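Local coordinates for protein Cow rumen GH26 endo-mannanase (Metagenome, PDB 6UEH) that probably hydrolyses internal beta-1,4-mannosidic linkages in mannans such as galactomannan, as an endo-acting glycoside hydrolase of family 26, at residues T262-I275 with W326-I340. Sequence-based numbering, arbitrary orientation.
Sequences TYATSSTFKTADCI and WFWWGKAGAKTYVEI
Thr271 OG1 lies 2.6 Å from Trp328 O and donates to it from above that carbonyl's plane, while Lys331 N reaches the same oxygen from the opposite face, so two donors grip it. Two further direct hydrogen bonds join the loop 262-275 to the segment 326-340. Trp328 N donates to Tyr263 O at 2.9 Å. The other comes from the Lys331 ammonium: CG anti to the backbone N (chi1 -170°) and a fully extended chain carry NZ alongside Thr265 to its carbonyl O, 3.0 Å away, where it arrives from well above the carbonyl plane and not on a lone pair. Water 3 links NZ to Phe269 O as well, and an alanine in place of Lys331 would probably leave Thr265 O without this donor and break that water bridge. Water 2 joins Thr265 OG1 to Trp326 O.

Aromatic contacts follow two edge-to-face geometries. Phe327 turns its edge, offset, toward the Tyr263 face, with planes at 76°; Phe269 points its edge at the six-membered ring of Trp328, centroids 5.2 Å apart. Cys274 SG sits at the edge of this indole, whose NE1 is hydrogen-bonded to Ile241 O.

Apolar contacts continue onto the helix beginning at Ala334. Ile340 CD1 meets both Cys274 SG and Thr271 CG2, each at 3.7 Å, and Ile275 CD1 abuts Glu339 CB at 3.6 Å.

Within this TIM-barrel domain, the contact joins the loop preceding helix 280-301 to the start of helix 334-351. Its chemistry implies a division of labour: one backbone bond and two side-chain-to-carbonyl bonds tie the segments, rings pack between their loop parts, and methyl groups and the sulfur meet the helix.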
loop_
_atom_site.group_PDB
_atom_site.type_symbol
_atom_site.label_atom_id
_atom_site.label_comp_id
_atom_site.label_asym_id
_atom_site.label_seq_id
_atom_site.Cartn_x
_atom_site.Cartn_y
_atom_site.Cartn_z
ATOM N N THR A 262 2.713 16.568 20.124
ATOM C CA THR A 262 1.946 15.482 19.534
ATOM C C THR A 262 2.106 15.467 18.019
ATOM O O THR A 262 2.377 16.500 17.402
ATOM C CB THR A 262 0.445 15.590 19.893
ATOM O OG1 THR A 262 -0.249 14.418 19.446
ATOM C CG2 THR A 262 -0.180 16.821 19.249
ATOM N N TYR A 263 1.959 14.289 17.423
ATOM C CA TYR A 263 1.865 14.192 15.974
ATOM C C TYR A 263 0.425 13.873 15.591
ATOM O O TYR A 263 0.105 13.710 14.415
ATOM C CB TYR A 263 2.823 13.128 15.418
ATOM C CG TYR A 263 2.772 11.779 16.112
ATOM C CD1 TYR A 263 1.609 11.016 16.123
ATOM C CD2 TYR A 263 3.901 11.254 16.730
ATOM C CE1 TYR A 263 1.564 9.785 16.747
ATOM C CE2 TYR A 263 3.865 10.020 17.354
ATOM C CZ TYR A 263 2.694 9.292 17.358
ATOM O OH TYR A 263 2.650 8.065 17.978
ATOM N N ALA A 264 -0.433 13.775 16.602
ATOM C CA ALA A 264 -1.819 13.365 16.406
ATOM C C ALA A 264 -2.725 14.551 16.086
ATOM O O ALA A 264 -2.250 15.635 15.751
ATOM C CB ALA A 264 -2.330 12.628 17.636
ATOM N N THR A 265 -4.033 14.334 16.200
ATOM C CA THR A 265 -5.020 15.342 15.823
ATOM C C THR A 265 -5.606 16.060 17.035
ATOM O O THR A 265 -6.735 16.552 16.992
ATOM C CB THR A 265 -6.170 14.711 15.013
ATOM O OG1 THR A 265 -6.775 13.662 15.780
ATOM C CG2 THR A 265 -5.646 14.133 13.709
ATOM N N SER A 266 -4.832 16.127 18.112
ATOM C CA SER A 266 -5.316 16.670 19.375
ATOM C C SER A 266 -4.777 18.069 19.673
ATOM O O SER A 266 -4.984 18.595 20.765
ATOM C CB SER A 266 -4.948 15.721 20.518
ATOM O OG SER A 266 -3.569 15.393 20.476
ATOM N N SER A 267 -4.089 18.668 18.707
ATOM C CA SER A 267 -3.488 19.984 18.907
ATOM C C SER A 267 -4.375 21.118 18.401
ATOM O O SER A 267 -5.248 20.909 17.561
ATOM C CB SER A 267 -2.125 20.055 18.215
ATOM O OG SER A 267 -1.577 21.359 18.310
ATOM N N THR A 268 -4.139 22.321 18.920
ATOM C CA THR A 268 -4.837 23.512 18.449
ATOM C C THR A 268 -4.118 24.107 17.238
ATOM O O THR A 268 -4.562 25.098 16.657
ATOM C CB THR A 268 -4.955 24.572 19.555
ATOM O OG1 THR A 268 -3.653 24.858 20.083
ATOM C CG2 THR A 268 -5.851 24.066 20.679
ATOM N N PHE A 269 -2.996 23.492 16.878
ATOM C CA PHE A 269 -2.280 23.796 15.642
ATOM C C PHE A 269 -3.231 23.663 14.453
ATOM O O PHE A 269 -3.780 22.590 14.207
ATOM C CB PHE A 269 -1.079 22.849 15.498
ATOM C CG PHE A 269 -0.181 23.144 14.325
ATOM C CD1 PHE A 269 -0.450 22.614 13.072
ATOM C CD2 PHE A 269 0.967 23.904 14.490
ATOM C CE1 PHE A 269 0.391 22.862 11.997
ATOM C CE2 PHE A 269 1.814 24.156 13.421
ATOM C CZ PHE A 269 1.525 23.636 12.174
ATOM N N LYS A 270 -3.440 24.761 13.732
ATOM C CA LYS A 270 -4.317 24.746 12.564
ATOM C C LYS A 270 -3.579 24.184 11.353
ATOM O O LYS A 270 -2.744 24.863 10.754
ATOM C CB LYS A 270 -4.847 26.150 12.265
ATOM C CG LYS A 270 -5.797 26.689 13.325
ATOM C CD LYS A 270 -6.393 28.027 12.909
ATOM C CE LYS A 270 -7.353 28.556 13.964
ATOM N NZ LYS A 270 -6.686 28.735 15.285
ATOM N N THR A 271 -3.895 22.940 11.004
ATOM C CA THR A 271 -3.183 22.216 9.952
ATOM C C THR A 271 -3.132 22.978 8.627
ATOM O O THR A 271 -2.072 23.093 8.011
ATOM C CB THR A 271 -3.820 20.832 9.709
ATOM O OG1 THR A 271 -3.603 20.000 10.854
ATOM C CG2 THR A 271 -3.211 20.164 8.485
ATOM N N ALA A 272 -4.275 23.507 8.202
ATOM C CA ALA A 272 -4.368 24.198 6.920
ATOM C C ALA A 272 -3.480 25.442 6.862
ATOM O O ALA A 272 -3.059 25.860 5.786
ATOM C CB ALA A 272 -5.815 24.573 6.628
ATOM N N ASP A 273 -3.188 26.028 8.019
ATOM C CA ASP A 273 -2.430 27.273 8.060
ATOM C C ASP A 273 -0.921 27.073 7.952
ATOM O O ASP A 273 -0.182 28.042 7.769
ATOM C CB ASP A 273 -2.750 28.053 9.339
ATOM C CG ASP A 273 -4.084 28.764 9.266
ATOM O OD1 ASP A 273 -4.619 28.899 8.146
ATOM O OD2 ASP A 273 -4.596 29.196 10.321
ATOM N N CYS A 274 -0.456 25.830 8.048
ATOM C CA CYS A 274 0.983 25.581 8.023
ATOM C C CYS A 274 1.587 25.938 6.665
ATOM O O CYS A 274 2.797 26.116 6.547
ATOM C CB CYS A 274 1.296 24.123 8.376
ATOM S SG CYS A 274 0.978 22.922 7.068
ATOM N N ILE A 275 0.740 26.053 5.645
ATOM C CA ILE A 275 1.202 26.453 4.321
ATOM C C ILE A 275 0.711 27.852 3.958
ATOM O O ILE A 275 0.725 28.243 2.789
ATOM C CB ILE A 275 0.744 25.457 3.241
ATOM C CG1 ILE A 275 -0.779 25.325 3.247
ATOM C CG2 ILE A 275 1.403 24.103 3.461
ATOM C CD1 ILE A 275 -1.320 24.402 2.174
ATOM N N TRP A 326 -5.228 10.288 11.684
ATOM C CA TRP A 326 -4.674 10.212 13.031
ATOM C C TRP A 326 -3.382 11.015 13.165
ATOM O O TRP A 326 -2.881 11.208 14.269
ATOM C CB TRP A 326 -4.442 8.756 13.452
ATOM C CG TRP A 326 -3.708 7.907 12.462
ATOM C CD1 TRP A 326 -2.421 8.066 12.034
ATOM C CD2 TRP A 326 -4.209 6.736 11.802
ATOM N NE1 TRP A 326 -2.096 7.076 11.135
ATOM C CE2 TRP A 326 -3.177 6.247 10.978
ATOM C CE3 TRP A 326 -5.434 6.060 11.825
ATOM C CZ2 TRP A 326 -3.332 5.112 10.182
ATOM C CZ3 TRP A 326 -5.587 4.933 11.035
ATOM C CH2 TRP A 326 -4.541 4.471 10.225
ATOM N N PHE A 327 -2.848 11.482 12.040
ATOM C CA PHE A 327 -1.717 12.406 12.051
ATOM C C PHE A 327 -2.213 13.817 11.749
ATOM O O PHE A 327 -3.196 13.983 11.026
ATOM C CB PHE A 327 -0.657 11.981 11.036
ATOM C CG PHE A 327 0.119 10.761 11.442
ATOM C CD1 PHE A 327 0.574 10.611 12.742
ATOM C CD2 PHE A 327 0.383 9.756 10.526
ATOM C CE1 PHE A 327 1.288 9.489 13.117
ATOM C CE2 PHE A 327 1.095 8.628 10.896
ATOM C CZ PHE A 327 1.546 8.495 12.191
ATOM N N TRP A 328 -1.537 14.831 12.289
ATOM C CA TRP A 328 -2.039 16.200 12.175
ATOM C C TRP A 328 -2.087 16.694 10.729
ATOM O O TRP A 328 -2.939 17.511 10.381
ATOM C CB TRP A 328 -1.209 17.169 13.035
ATOM C CG TRP A 328 0.231 17.362 12.620
ATOM C CD1 TRP A 328 1.326 16.755 13.165
ATOM C CD2 TRP A 328 0.729 18.242 11.600
ATOM N NE1 TRP A 328 2.472 17.190 12.541
ATOM C CE2 TRP A 328 2.133 18.102 11.576
ATOM C CE3 TRP A 328 0.126 19.130 10.701
ATOM C CZ2 TRP A 328 2.942 18.814 10.688
ATOM C CZ3 TRP A 328 0.931 19.836 9.819
ATOM C CH2 TRP A 328 2.324 19.674 9.821
ATOM N N TRP A 329 -1.199 16.187 9.880
ATOM C CA TRP A 329 -1.146 16.670 8.503
ATOM C C TRP A 329 -2.321 16.190 7.644
ATOM O O TRP A 329 -2.486 16.644 6.514
ATOM C CB TRP A 329 0.181 16.277 7.841
ATOM C CG TRP A 329 0.611 14.851 8.039
ATOM C CD1 TRP A 329 0.153 13.754 7.368
ATOM C CD2 TRP A 329 1.609 14.376 8.950
ATOM N NE1 TRP A 329 0.796 12.623 7.814
ATOM C CE2 TRP A 329 1.696 12.978 8.785
ATOM C CE3 TRP A 329 2.435 14.995 9.896
ATOM C CZ2 TRP A 329 2.575 12.191 9.528
ATOM C CZ3 TRP A 329 3.306 14.212 10.633
ATOM C CH2 TRP A 329 3.367 12.823 10.445
ATOM N N GLY A 330 -3.144 15.294 8.180
ATOM C CA GLY A 330 -4.311 14.816 7.454
ATOM C C GLY A 330 -5.610 15.345 8.033
ATOM O O GLY A 330 -6.697 15.064 7.525
ATOM N N LYS A 331 -5.481 16.127 9.099
ATOM C CA LYS A 331 -6.615 16.606 9.881
ATOM C C LYS A 331 -7.545 17.536 9.102
ATOM O O LYS A 331 -8.734 17.626 9.402
ATOM C CB LYS A 331 -6.098 17.320 11.133
ATOM C CG LYS A 331 -7.146 17.663 12.171
ATOM C CD LYS A 331 -6.483 18.310 13.375
ATOM C CE LYS A 331 -7.491 18.663 14.456
ATOM N NZ LYS A 331 -6.811 19.265 15.634
ATOM N N ALA A 332 -6.999 18.227 8.105
ATOM C CA ALA A 332 -7.769 19.209 7.347
ATOM C C ALA A 332 -8.320 18.644 6.038
ATOM O O ALA A 332 -8.882 19.379 5.227
ATOM C CB ALA A 332 -6.918 20.435 7.069
ATOM N N GLY A 333 -8.157 17.341 5.830
ATOM C CA GLY A 333 -8.714 16.694 4.656
ATOM C C GLY A 333 -7.716 16.440 3.541
ATOM O O GLY A 333 -6.575 16.901 3.593
ATOM N N ALA A 334 -8.162 15.711 2.522
ATOM C CA ALA A 334 -7.296 15.279 1.431
ATOM C C ALA A 334 -6.739 16.445 0.617
ATOM O O ALA A 334 -5.547 16.484 0.324
ATOM C CB ALA A 334 -8.047 14.315 0.519
ATOM N N LYS A 335 -7.602 17.390 0.255
ATOM C CA LYS A 335 -7.192 18.514 -0.581
ATOM C C LYS A 335 -6.100 19.345 0.091
ATOM O O LYS A 335 -5.082 19.663 -0.527
ATOM C CB LYS A 335 -8.390 19.401 -0.917
ATOM C CG LYS A 335 -8.044 20.586 -1.809
ATOM C CD LYS A 335 -9.241 21.500 -2.011
ATOM C CE LYS A 335 -8.888 22.683 -2.902
ATOM N NZ LYS A 335 -7.790 23.515 -2.328
ATOM N N THR A 336 -6.314 19.686 1.357
ATOM C CA THR A 336 -5.321 20.438 2.116
ATOM C C THR A 336 -4.037 19.631 2.264
ATOM O O THR A 336 -2.936 20.176 2.145
ATOM C CB THR A 336 -5.848 20.829 3.510
ATOM O OG1 THR A 336 -6.941 21.744 3.366
ATOM C CG2 THR A 336 -4.747 21.489 4.335
ATOM N N TYR A 337 -4.180 18.331 2.509
ATOM C CA TYR A 337 -3.020 17.465 2.680
ATOM C C TYR A 337 -2.122 17.461 1.446
ATOM O O TYR A 337 -0.903 17.574 1.563
ATOM C CB TYR A 337 -3.434 16.026 2.998
ATOM C CG TYR A 337 -2.280 15.067 2.821
ATOM C CD1 TYR A 337 -1.257 15.005 3.759
ATOM C CD2 TYR A 337 -2.189 14.252 1.696
ATOM C CE1 TYR A 337 -0.184 14.147 3.593
ATOM C CE2 TYR A 337 -1.121 13.392 1.524
ATOM C CZ TYR A 337 -0.121 13.343 2.475
ATOM O OH TYR A 337 0.946 12.484 2.305
ATOM N N VAL A 338 -2.729 17.310 0.272
ATOM C CA VAL A 338 -1.977 17.287 -0.979
ATOM C C VAL A 338 -1.210 18.594 -1.163
ATOM O O VAL A 338 -0.061 18.591 -1.610
ATOM C CB VAL A 338 -2.906 17.040 -2.194
ATOM C CG1 VAL A 338 -2.160 17.251 -3.504
ATOM C CG2 VAL A 338 -3.490 15.634 -2.139
ATOM N N GLU A 339 -1.837 19.708 -0.792
ATOM C CA GLU A 339 -1.184 21.011 -0.867
ATOM C C GLU A 339 0.025 21.071 0.070
ATOM O O GLU A 339 1.051 21.657 -0.270
ATOM C CB GLU A 339 -2.176 22.130 -0.541
ATOM C CG GLU A 339 -3.311 22.259 -1.554
ATOM C CD GLU A 339 -4.308 23.347 -1.195
ATOM O OE1 GLU A 339 -5.434 23.327 -1.739
ATOM O OE2 GLU A 339 -3.968 24.226 -0.375
ATOM N N ILE A 340 -0.097 20.451 1.239
ATOM C CA ILE A 340 1.008 20.394 2.192
ATOM C C ILE A 340 2.162 19.559 1.638
ATOM O O ILE A 340 3.325 19.943 1.760
ATOM C CB ILE A 340 0.557 19.819 3.550
ATOM C CG1 ILE A 340 -0.478 20.743 4.196
ATOM C CG2 ILE A 340 1.750 19.624 4.476
ATOM C CD1 ILE A 340 -1.003 20.245 5.525
HETATM O O HOH W 1 -3.610 18.251 15.595
HETATM O O HOH W 2 -5.055 11.119 16.173
HETATM O O HOH W 3 -6.439 21.920 14.462
#